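Local structure of hemin degrading factor (Pseudomonas aeruginosa, 4MF9) at residues Leu194-Trp208 and His224-Glu238. The protein binds heme, probably carries it within the cell, and can act as a heme-degrading enzyme. Sequence-based numbering, arbitrary orientation.
With HEM (protoporphyrin IX containing Fe), chain C.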
ATOM      1  N   LEU A 194      15.927  -7.796 -18.509  1.00 35.99           N
ATOM      2  CA  LEU A 194      16.407  -8.810 -19.380  1.00 30.65           C
ATOM      3  C   LEU A 194      15.228  -9.390 -20.109  1.00 32.17           C
ATOM      4  O   LEU A 194      14.156  -9.348 -19.625  1.00 29.35           O
ATOM      5  CB  LEU A 194      17.103  -9.867 -18.566  1.00 31.70           C
ATOM      6  CG  LEU A 194      18.178  -9.296 -17.683  1.00 32.58           C
ATOM      7  CD1 LEU A 194      19.007 -10.434 -17.187  1.00 33.02           C
ATOM      8  CD2 LEU A 194      19.070  -8.352 -18.452  1.00 36.25           C
ATOM      9  N   VAL A 195      15.432  -9.907 -21.297  1.00 30.77           N
ATOM     10  CA  VAL A 195      14.444 -10.716 -21.953  1.00 28.58           C
ATOM     11  C   VAL A 195      14.380 -12.088 -21.282  1.00 28.10           C
ATOM     12  O   VAL A 195      15.290 -12.460 -20.624  1.00 28.49           O
ATOM     13  CB  VAL A 195      14.677 -10.815 -23.434  1.00 29.22           C
ATOM     14  CG1 VAL A 195      14.382  -9.488 -24.113  1.00 31.42           C
ATOM     15  CG2 VAL A 195      16.078 -11.275 -23.712  1.00 28.51           C
ATOM     16  N   ASP A 196      13.312 -12.823 -21.483  1.00 28.72           N
ATOM     17  CA  ASP A 196      13.102 -14.043 -20.742  1.00 26.25           C
ATOM     18  C   ASP A 196      14.249 -14.985 -21.053  1.00 27.60           C
ATOM     19  O   ASP A 196      14.741 -15.619 -20.204  1.00 30.07           O
ATOM     20  CB  ASP A 196      11.746 -14.635 -21.065  1.00 27.15           C
ATOM     21  CG  ASP A 196      10.579 -13.900 -20.394  1.00 27.67           C
ATOM     22  OD1 ASP A 196      10.730 -12.853 -19.754  1.00 26.18           O
ATOM     23  OD2 ASP A 196       9.491 -14.421 -20.512  1.00 26.20           O
ATOM     24  N   ALA A 197      14.692 -15.006 -22.288  1.00 31.02           N
ATOM     25  CA  ALA A 197      15.741 -15.909 -22.765  1.00 29.55           C
ATOM     26  C   ALA A 197      17.111 -15.633 -22.148  1.00 31.38           C
ATOM     27  O   ALA A 197      18.035 -16.434 -22.300  1.00 24.00           O
ATOM     28  CB  ALA A 197      15.823 -15.860 -24.280  1.00 27.54           C
ATOM     29  N   GLN A 198      17.245 -14.500 -21.462  1.00 26.14           N
ATOM     30  CA  GLN A 198      18.507 -14.151 -20.808  1.00 30.46           C
ATOM     31  C   GLN A 198      18.545 -14.569 -19.343  1.00 28.37           C
ATOM     32  O   GLN A 198      19.598 -14.519 -18.707  1.00 26.15           O
ATOM     33  CB  GLN A 198      18.784 -12.650 -20.918  1.00 28.38           C
ATOM     34  CG  GLN A 198      19.359 -12.220 -22.258  1.00 29.60           C
ATOM     35  CD  GLN A 198      19.522 -10.714 -22.366  1.00 37.58           C
ATOM     36  OE1 GLN A 198      18.622  -9.947 -22.000  1.00 31.88           O
ATOM     37  NE2 GLN A 198      20.673 -10.279 -22.871  1.00 23.77           N
ATOM     38  N   ILE A 199      17.410 -14.959 -18.801  1.00 29.41           N
ATOM     39  CA  ILE A 199      17.346 -15.451 -17.461  1.00 28.99           C
ATOM     40  C   ILE A 199      17.795 -16.907 -17.370  1.00 26.77           C
ATOM     41  O   ILE A 199      17.424 -17.688 -18.178  1.00 24.20           O
ATOM     42  CB  ILE A 199      15.918 -15.326 -16.896  1.00 28.83           C
ATOM     43  CG1 ILE A 199      15.367 -13.939 -17.116  1.00 26.56           C
ATOM     44  CG2 ILE A 199      15.886 -15.704 -15.432  1.00 28.01           C
ATOM     45  CD1 ILE A 199      16.270 -12.850 -16.655  1.00 27.21           C
ATOM     46  N   ASP A 200      18.597 -17.237 -16.361  1.00 24.41           N
ATOM     47  CA  ASP A 200      18.926 -18.635 -16.069  1.00 25.23           C
ATOM     48  C   ASP A 200      17.723 -19.300 -15.397  1.00 24.21           C
ATOM     49  O   ASP A 200      17.603 -19.285 -14.169  1.00 20.33           O
ATOM     50  CB  ASP A 200      20.158 -18.708 -15.159  1.00 24.85           C
ATOM     51  CG  ASP A 200      20.733 -20.107 -15.047  1.00 24.57           C
ATOM     52  OD1 ASP A 200      20.073 -21.081 -15.486  1.00 25.75           O
ATOM     53  OD2 ASP A 200      21.853 -20.228 -14.508  1.00 28.58           O
ATOM     54  N   ALA A 201      16.839 -19.879 -16.206  1.00 20.16           N
ATOM     55  CA  ALA A 201      15.572 -20.429 -15.715  1.00 23.60           C
ATOM     56  C   ALA A 201      15.750 -21.626 -14.781  1.00 24.38           C
ATOM     57  O   ALA A 201      14.986 -21.809 -13.841  1.00 22.05           O
ATOM     58  CB  ALA A 201      14.673 -20.800 -16.883  1.00 20.01           C
ATOM     59  N   ALA A 202      16.727 -22.472 -15.054  1.00 28.83           N
ATOM     60  CA  ALA A 202      17.015 -23.627 -14.242  1.00 21.30           C
ATOM     61  C   ALA A 202      17.530 -23.271 -12.847  1.00 22.87           C
ATOM     62  O   ALA A 202      17.142 -23.801 -11.870  1.00 26.95           O
ATOM     63  CB  ALA A 202      17.953 -24.544 -15.012  1.00 30.23           C
ATOM     64  N   ALA A 203      18.395 -22.290 -12.802  1.00 22.23           N
ATOM     65  CA  ALA A 203      18.861 -21.807 -11.528  1.00 27.42           C
ATOM     66  C   ALA A 203      17.750 -21.188 -10.715  1.00 18.65           C
ATOM     67  O   ALA A 203      17.602 -21.506  -9.609  1.00 18.57           O
ATOM     68  CB  ALA A 203      19.994 -20.811 -11.717  1.00 21.17           C
ATOM     69  N   LEU A 204      16.944 -20.383 -11.360  1.00 22.98           N
ATOM     70  CA  LEU A 204      15.823 -19.758 -10.702  1.00 19.82           C
ATOM     71  C   LEU A 204      14.872 -20.791 -10.137  1.00 16.72           C
ATOM     72  O   LEU A 204      14.571 -20.728  -8.998  1.00 16.71           O
ATOM     73  CB  LEU A 204      15.083 -18.976 -11.763  1.00 21.44           C
ATOM     74  CG  LEU A 204      14.051 -17.924 -11.466  1.00 26.46           C
ATOM     75  CD1 LEU A 204      12.994 -17.903 -12.516  1.00 19.44           C
ATOM     76  CD2 LEU A 204      13.517 -17.920 -10.090  1.00 23.50           C
ATOM     77  N   ARG A 205      14.531 -21.770 -10.923  1.00 13.53           N
ATOM     78  CA  ARG A 205      13.703 -22.884 -10.479  1.00 18.42           C
ATOM     79  C   ARG A 205      14.347 -23.683  -9.362  1.00 17.20           C
ATOM     80  O   ARG A 205      13.702 -24.067  -8.420  1.00 11.86           O
ATOM     81  CB  ARG A 205      13.396 -23.815 -11.634  1.00 18.26           C
ATOM     82  CG  ARG A 205      12.405 -23.368 -12.659  1.00 18.63           C
ATOM     83  CD  ARG A 205      12.172 -24.460 -13.711  1.00 23.71           C
ATOM     84  NE  ARG A 205      10.826 -24.962 -13.511  1.00 33.31           N
ATOM     85  CZ  ARG A 205      10.465 -26.174 -13.147  1.00 25.74           C
ATOM     86  NH1 ARG A 205      11.337 -27.158 -12.983  1.00 29.28           N
ATOM     87  NH2 ARG A 205       9.195 -26.409 -12.979  1.00 22.81           N
ATOM     88  N   GLU A 206      15.646 -23.898  -9.486  1.00 19.19           N
ATOM     89  CA  GLU A 206      16.328 -24.600  -8.423  1.00 15.96           C
ATOM     90  C   GLU A 206      16.261 -23.870  -7.102  1.00 12.48           C
ATOM     91  O   GLU A 206      15.844 -24.421  -6.119  1.00 11.28           O
ATOM     92  CB  GLU A 206      17.778 -24.878  -8.822  1.00 20.66           C
ATOM     93  CG  GLU A 206      18.498 -25.691  -7.784  1.00 21.16           C
ATOM     94  CD  GLU A 206      19.882 -26.209  -8.223  1.00 27.37           C
ATOM     95  OE1 GLU A 206      20.278 -26.080  -9.393  1.00 24.37           O
ATOM     96  OE2 GLU A 206      20.517 -26.727  -7.339  1.00 28.12           O
ATOM     97  N   GLY A 207      16.553 -22.579  -7.143  1.00 15.56           N
ATOM     98  CA  GLY A 207      16.428 -21.723  -5.978  1.00 13.10           C
ATOM     99  C   GLY A 207      15.000 -21.626  -5.464  1.00 12.56           C
ATOM    100  O   GLY A 207      14.776 -21.569  -4.247  1.00  9.98           O
ATOM    101  N   TRP A 208      14.036 -21.604  -6.385  1.00 12.36           N
ATOM    102  CA  TRP A 208      12.614 -21.542  -6.025  1.00 14.05           C
ATOM    103  C   TRP A 208      12.224 -22.750  -5.180  1.00 14.30           C
ATOM    104  O   TRP A 208      11.630 -22.607  -4.110  1.00 11.19           O
ATOM    105  CB  TRP A 208      11.736 -21.490  -7.284  1.00 10.94           C
ATOM    106  CG  TRP A 208      10.273 -21.143  -7.016  1.00 13.57           C
ATOM    107  CD1 TRP A 208       9.398 -21.804  -6.192  1.00 11.70           C
ATOM    108  CD2 TRP A 208       9.529 -20.069  -7.606  1.00 11.68           C
ATOM    109  NE1 TRP A 208       8.163 -21.195  -6.225  1.00 13.46           N
ATOM    110  CE2 TRP A 208       8.220 -20.125  -7.084  1.00 14.33           C
ATOM    111  CE3 TRP A 208       9.847 -19.062  -8.522  1.00 12.02           C
ATOM    112  CZ2 TRP A 208       7.225 -19.216  -7.459  1.00 13.77           C
ATOM    113  CZ3 TRP A 208       8.860 -18.162  -8.893  1.00 12.44           C
ATOM    114  CH2 TRP A 208       7.566 -18.243  -8.362  1.00 12.56           C
ATOM    115  N   HIS A 224      18.775 -13.595  -9.735  1.00 24.87           N
ATOM    116  CA  HIS A 224      18.767 -13.992 -11.130  1.00 23.30           C
ATOM    117  C   HIS A 224      18.397 -12.871 -12.080  1.00 26.58           C
ATOM    118  O   HIS A 224      18.274 -13.044 -13.249  1.00 29.27           O
ATOM    119  CB  HIS A 224      17.908 -15.236 -11.329  1.00 25.79           C
ATOM    120  CG  HIS A 224      18.206 -16.328 -10.361  1.00 22.05           C
ATOM    121  ND1 HIS A 224      17.589 -16.421  -9.153  1.00 23.96           N
ATOM    122  CD2 HIS A 224      19.074 -17.353 -10.408  1.00 28.71           C
ATOM    123  CE1 HIS A 224      18.073 -17.434  -8.474  1.00 23.10           C
ATOM    124  NE2 HIS A 224      18.959 -18.036  -9.222  1.00 28.76           N
ATOM    125  N   GLY A 225      18.234 -11.689 -11.536  1.00 25.39           N
ATOM    126  CA  GLY A 225      17.938 -10.532 -12.336  1.00 28.47           C
ATOM    127  C   GLY A 225      16.587 -10.526 -13.011  1.00 23.53           C
ATOM    128  O   GLY A 225      16.431  -9.928 -13.992  1.00 20.50           O
ATOM    129  N   ALA A 226      15.630 -11.220 -12.438  1.00 24.45           N
ATOM    130  CA  ALA A 226      14.324 -11.348 -13.081  1.00 21.83           C
ATOM    131  C   ALA A 226      13.286 -10.416 -12.479  1.00 16.17           C
ATOM    132  O   ALA A 226      13.271 -10.200 -11.267  1.00 15.10           O
ATOM    133  CB  ALA A 226      13.844 -12.791 -13.022  1.00 18.25           C
ATOM    134  N   GLN A 227      12.418  -9.880 -13.325  1.00 21.17           N
ATOM    135  CA  GLN A 227      11.200  -9.182 -12.871  1.00 23.99           C
ATOM    136  C   GLN A 227      10.227 -10.190 -12.257  1.00 18.61           C
ATOM    137  O   GLN A 227      10.285 -11.332 -12.570  1.00 16.52           O
ATOM    138  CB  GLN A 227      10.473  -8.441 -13.986  1.00 23.05           C
ATOM    139  CG  GLN A 227      11.344  -7.665 -14.907  1.00 27.76           C
ATOM    140  CD  GLN A 227      12.174  -6.681 -14.160  1.00 30.51           C
ATOM    141  OE1 GLN A 227      13.377  -6.779 -14.096  1.00 32.96           O
ATOM    142  NE2 GLN A 227      11.525  -5.776 -13.533  1.00 33.90           N
ATOM    143  N   ARG A 228       9.371  -9.730 -11.377  1.00 16.02           N
ATOM    144  CA  ARG A 228       8.526 -10.645 -10.686  1.00 16.89           C
ATOM    145  C   ARG A 228       7.597 -11.451 -11.638  1.00 16.83           C
ATOM    146  O   ARG A 228       7.491 -12.618 -11.530  1.00 13.48           O
ATOM    147  CB  ARG A 228       7.678  -9.946  -9.650  1.00 13.65           C
ATOM    148  CG  ARG A 228       6.937 -10.947  -8.801  1.00 17.20           C
ATOM    149  CD  ARG A 228       6.005 -10.506  -7.686  1.00 14.88           C
ATOM    150  NE  ARG A 228       6.748 -10.328  -6.492  1.00 29.64           N
ATOM    151  CZ  ARG A 228       6.602 -10.931  -5.325  1.00 24.78           C
ATOM    152  NH1 ARG A 228       5.676 -11.785  -5.047  1.00 16.33           N
ATOM    153  NH2 ARG A 228       7.433 -10.623  -4.415  1.00 22.42           N
ATOM    154  N   THR A 229       6.959 -10.780 -12.563  1.00 13.42           N
ATOM    155  CA  THR A 229       6.072 -11.457 -13.516  1.00 13.79           C
ATOM    156  C   THR A 229       6.876 -12.395 -14.399  1.00 15.69           C
ATOM    157  O   THR A 229       6.425 -13.480 -14.764  1.00 13.84           O
ATOM    158  CB  THR A 229       5.313 -10.447 -14.386  1.00 16.11           C
ATOM    159  OG1 THR A 229       6.243  -9.610 -15.096  1.00 16.41           O
ATOM    160  CG2 THR A 229       4.445  -9.578 -13.510  1.00 14.99           C
ATOM    161  N   GLN A 230       8.074 -11.971 -14.743  1.00 18.01           N
ATOM    162  CA  GLN A 230       8.994 -12.757 -15.528  1.00 18.87           C
ATOM    163  C   GLN A 230       9.360 -14.061 -14.834  1.00 18.52           C
ATOM    164  O   GLN A 230       9.358 -15.060 -15.463  1.00 18.30           O
ATOM    165  CB  GLN A 230      10.249 -11.951 -15.770  1.00 17.82           C
ATOM    166  CG  GLN A 230      11.302 -12.540 -16.642  1.00 21.97           C
ATOM    167  CD  GLN A 230      12.373 -11.533 -16.971  1.00 21.38           C
ATOM    168  OE1 GLN A 230      12.904 -10.896 -16.108  1.00 20.99           O
ATOM    169  NE2 GLN A 230      12.677 -11.418 -18.220  1.00 18.29           N
ATOM    170  N   ALA A 231       9.646 -14.016 -13.546  1.00 19.36           N
ATOM    171  CA  ALA A 231       9.965 -15.244 -12.820  1.00 17.01           C
ATOM    172  C   ALA A 231       8.758 -16.182 -12.731  1.00 15.43           C
ATOM    173  O   ALA A 231       8.914 -17.393 -12.797  1.00 11.07           O
ATOM    174  CB  ALA A 231      10.477 -14.919 -11.442  1.00 14.56           C
ATOM    175  N   LEU A 232       7.564 -15.621 -12.541  1.00 16.28           N
ATOM    176  CA  LEU A 232       6.342 -16.425 -12.478  1.00 13.86           C
ATOM    177  C   LEU A 232       6.154 -17.184 -13.786  1.00 13.62           C
ATOM    178  O   LEU A 232       5.853 -18.380 -13.797  1.00 12.80           O
ATOM    179  CB  LEU A 232       5.121 -15.541 -12.206  1.00 11.67           C
ATOM    180  CG  LEU A 232       5.160 -14.713 -10.928  1.00 15.04           C
ATOM    181  CD1 LEU A 232       3.847 -13.967 -10.701  1.00 12.08           C
ATOM    182  CD2 LEU A 232       5.502 -15.589  -9.742  1.00 13.42           C
ATOM    183  N   ARG A 233       6.384 -16.492 -14.874  1.00 15.06           N
ATOM    184  CA  ARG A 233       6.307 -16.991 -16.218  1.00 15.96           C
ATOM    185  C   ARG A 233       7.302 -18.132 -16.447  1.00 18.23           C
ATOM    186  O   ARG A 233       7.041 -19.037 -17.167  1.00 15.43           O
ATOM    187  CB  ARG A 233       6.767 -15.897 -17.140  1.00 22.47           C
ATOM    188  CG  ARG A 233       6.149 -15.882 -18.482  1.00 24.01           C
ATOM    189  CD  ARG A 233       5.908 -14.502 -19.013  1.00 22.00           C
ATOM    190  NE  ARG A 233       7.091 -13.707 -19.240  1.00 23.50           N
ATOM    191  CZ  ARG A 233       7.219 -12.469 -18.803  1.00 21.65           C
ATOM    192  NH1 ARG A 233       6.266 -11.926 -18.103  1.00 22.98           N
ATOM    193  NH2 ARG A 233       8.296 -11.788 -19.044  1.00 23.69           N
ATOM    194  N   LEU A 234       8.481 -18.014 -15.856  1.00 17.92           N
ATOM    195  CA  LEU A 234       9.557 -18.976 -16.101  1.00 18.17           C
ATOM    196  C   LEU A 234       9.588 -20.085 -15.056  1.00 17.51           C
ATOM    197  O   LEU A 234      10.331 -21.064 -15.195  1.00 16.83           O
ATOM    198  CB  LEU A 234      10.908 -18.258 -16.122  1.00 18.61           C
ATOM    199  CG  LEU A 234      11.122 -17.127 -17.126  1.00 18.75           C
ATOM    200  CD1 LEU A 234      12.498 -16.517 -16.944  1.00 17.18           C
ATOM    201  CD2 LEU A 234      10.951 -17.610 -18.550  1.00 23.97           C
ATOM    202  N   ALA A 235       8.794 -19.929 -13.998  1.00 16.42           N
ATOM    203  CA  ALA A 235       8.815 -20.896 -12.898  1.00 17.63           C
ATOM    204  C   ALA A 235       8.272 -22.266 -13.302  1.00 16.81           C
ATOM    205  O   ALA A 235       8.802 -23.304 -12.887  1.00 15.56           O
ATOM    206  CB  ALA A 235       8.060 -20.352 -11.705  1.00 14.27           C
ATOM    207  N   GLY A 236       7.208 -22.267 -14.095  1.00 17.95           N
ATOM    208  CA  GLY A 236       6.540 -23.508 -14.466  1.00 18.57           C
ATOM    209  C   GLY A 236       5.253 -23.650 -13.675  1.00 15.82           C
ATOM    210  O   GLY A 236       5.157 -23.149 -12.549  1.00 11.54           O
ATOM    211  N   GLY A 237       4.278 -24.353 -14.254  1.00 14.82           N
ATOM    212  CA  GLY A 237       2.941 -24.459 -13.696  1.00 12.94           C
ATOM    213  C   GLY A 237       2.820 -24.980 -12.279  1.00 13.15           C
ATOM    214  O   GLY A 237       1.873 -24.635 -11.576  1.00 15.21           O
ATOM    215  N   GLU A 238       3.772 -25.788 -11.826  1.00 11.07           N
ATOM    216  CA  GLU A 238       3.690 -26.266 -10.448  1.00 10.80           C
ATOM    217  C   GLU A 238       3.950 -25.137  -9.437  1.00 11.42           C
ATOM    218  O   GLU A 238       3.533 -25.224  -8.279  1.00 11.63           O
ATOM    219  CB  GLU A 238       4.629 -27.455 -10.211  1.00 14.46           C
ATOM    220  CG  GLU A 238       6.112 -27.139 -10.174  1.00 12.17           C
ATOM    221  CD  GLU A 238       6.746 -27.058 -11.547  1.00 14.56           C
ATOM    222  OE1 GLU A 238       6.056 -26.680 -12.512  1.00 21.03           O
ATOM    223  OE2 GLU A 238       7.952 -27.366 -11.658  1.00 17.63           O
TER
HETATM  224  CHA HEM C 400       4.400 -12.070   3.968  1.00 28.73           C
HETATM  225  CHB HEM C 400       3.900 -12.196   8.676  1.00 33.91           C
HETATM  226  CHC HEM C 400       7.569  -9.116   9.094  1.00 26.79           C
HETATM  227  CHD HEM C 400       7.186  -8.188   4.412  1.00 28.76           C
HETATM  228  C1A HEM C 400       4.007 -12.432   5.225  1.00 31.87           C
HETATM  229  C2A HEM C 400       3.087 -13.472   5.538  1.00 27.98           C
HETATM  230  C3A HEM C 400       2.974 -13.511   6.845  1.00 29.10           C
HETATM  231  C4A HEM C 400       3.770 -12.480   7.342  1.00 31.92           C
HETATM  232  CMA HEM C 400       2.089 -14.450   7.614  1.00 32.10           C
HETATM  233  CAA HEM C 400       2.388 -14.403   4.612  1.00 27.87           C
HETATM  234  CBA HEM C 400       2.460 -15.915   4.948  1.00 24.17           C
HETATM  235  CGA HEM C 400       3.843 -16.368   4.652  1.00 30.83           C
HETATM  236  O1A HEM C 400       4.464 -17.080   5.436  1.00 29.43           O
HETATM  237  O2A HEM C 400       4.329 -16.001   3.616  1.00 33.39           O
HETATM  238  C1B HEM C 400       4.904 -11.357   9.140  1.00 36.28           C
HETATM  239  C2B HEM C 400       5.098 -11.232  10.524  1.00 34.96           C
HETATM  240  C3B HEM C 400       6.123 -10.387  10.698  1.00 36.84           C
HETATM  241  C4B HEM C 400       6.551  -9.983   9.340  1.00 31.96           C
HETATM  242  CMB HEM C 400       4.327 -11.951  11.591  1.00 33.21           C
HETATM  243  CAB HEM C 400       6.641 -10.022  12.050  1.00 33.97           C
HETATM  244  CBB HEM C 400       7.208  -8.898  12.366  1.00 34.67           C
HETATM  245  C1C HEM C 400       7.815  -8.593   7.879  1.00 26.74           C
HETATM  246  C2C HEM C 400       8.822  -7.695   7.592  1.00 29.46           C
HETATM  247  C3C HEM C 400       8.733  -7.420   6.262  1.00 31.94           C
HETATM  248  C4C HEM C 400       7.645  -8.156   5.715  1.00 29.13           C
HETATM  249  CMC HEM C 400       9.830  -7.154   8.559  1.00 30.96           C
HETATM  250  CAC HEM C 400       9.596  -6.514   5.541  1.00 32.03           C
HETATM  251  CBC HEM C 400       9.238  -6.205   4.330  1.00 32.67           C
HETATM  252  C1D HEM C 400       6.391  -9.209   3.875  1.00 32.53           C
HETATM  253  C2D HEM C 400       6.110  -9.393   2.419  1.00 30.74           C
HETATM  254  C3D HEM C 400       5.351 -10.482   2.327  1.00 28.52           C
HETATM  255  C4D HEM C 400       5.160 -10.952   3.703  1.00 30.18           C
HETATM  256  CMD HEM C 400       6.562  -8.570   1.232  1.00 26.64           C
HETATM  257  CAD HEM C 400       4.799 -11.075   1.057  1.00 28.99           C
HETATM  258  CBD HEM C 400       5.627 -12.304   0.686  1.00 26.92           C
HETATM  259  CGD HEM C 400       5.523 -12.882  -0.693  1.00 29.60           C
HETATM  260  O1D HEM C 400       5.315 -14.076  -0.742  1.00 24.87           O
HETATM  261  O2D HEM C 400       5.672 -12.243  -1.723  1.00 25.82           O
HETATM  262  NA  HEM C 400       4.412 -11.823   6.352  1.00 29.91           N
HETATM  263  NB  HEM C 400       5.782 -10.612   8.453  1.00 33.17           N
HETATM  264  NC  HEM C 400       7.151  -8.845   6.751  1.00 30.13           N
HETATM  265  ND  HEM C 400       5.792 -10.160   4.575  1.00 30.08           N
HETATM  266 FE   HEM C 400       5.837 -10.388   6.399  1.00 33.94          FE
HETATM  267  O   HOH W   1      14.518  -8.711 -16.160  1.00 24.79           O
HETATM  268  O   HOH W   2      19.631 -15.169 -14.549  1.00 26.12           O
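H224 lays its imidazole flat against the start of helix 201-210: L204 CA stands 3.9 Å from the ring centroid and only 8° off the ring normal, a CH-pi contact, while ND1 is fixed by L220 O. A water bridges H224 O to D200 N, just before the first turn of that helix. G225, with positive phi, closes a Schellman motif and turns the chain beside I199 CD1 and L194. R228 NH1 makes a weak hydrogen bond to HEM O2D, a propionate oxygen, and a salt bridge to E324. Q230 has CG anti to the backbone N (chi1 -176°), and the extended chain carries NE2 into two hydrogen bonds, to L194 O and D196 OD1. Both acceptors are 2.9 Å from NE2 and near the amide plane, so together they fix the amide's rotation; OE1 accepts from Q227 N. A231 meets L204 CD1, and L232 CD2 reaches the edge of the W208 indole, 3.6 Å from CH2. R233 grips D196 side-on in a bidentate salt bridge, NE to OD2 and NH2 to OD1, each at 2.8 Å on a syn lone pair, with guanidinium and carboxylate nearly coplanar; OD1 thus accepts from both R233 and Q230. L234 CD1 packs 3.6 Å from I199 CB. A235 sets CB over one face of W208 and offers its carbonyl to R205 NE, 2.7 Å from A235 O and above the carbonyl plane. The axes of segments 201-208 and 228-235 approach to 9.9 Å, nearly perpendicular (89°). Helix 217-224 completes this cluster through L221 and F217, whose ring meets W208 edge-to-face. In the C-terminal HemS/ChuX-like half, L232 and W208 rest on strand 307-313, T229 on strand 320-326, and W208 NE1 bonds R312 O, seating the helices on the sheet that carries heme-binding K313.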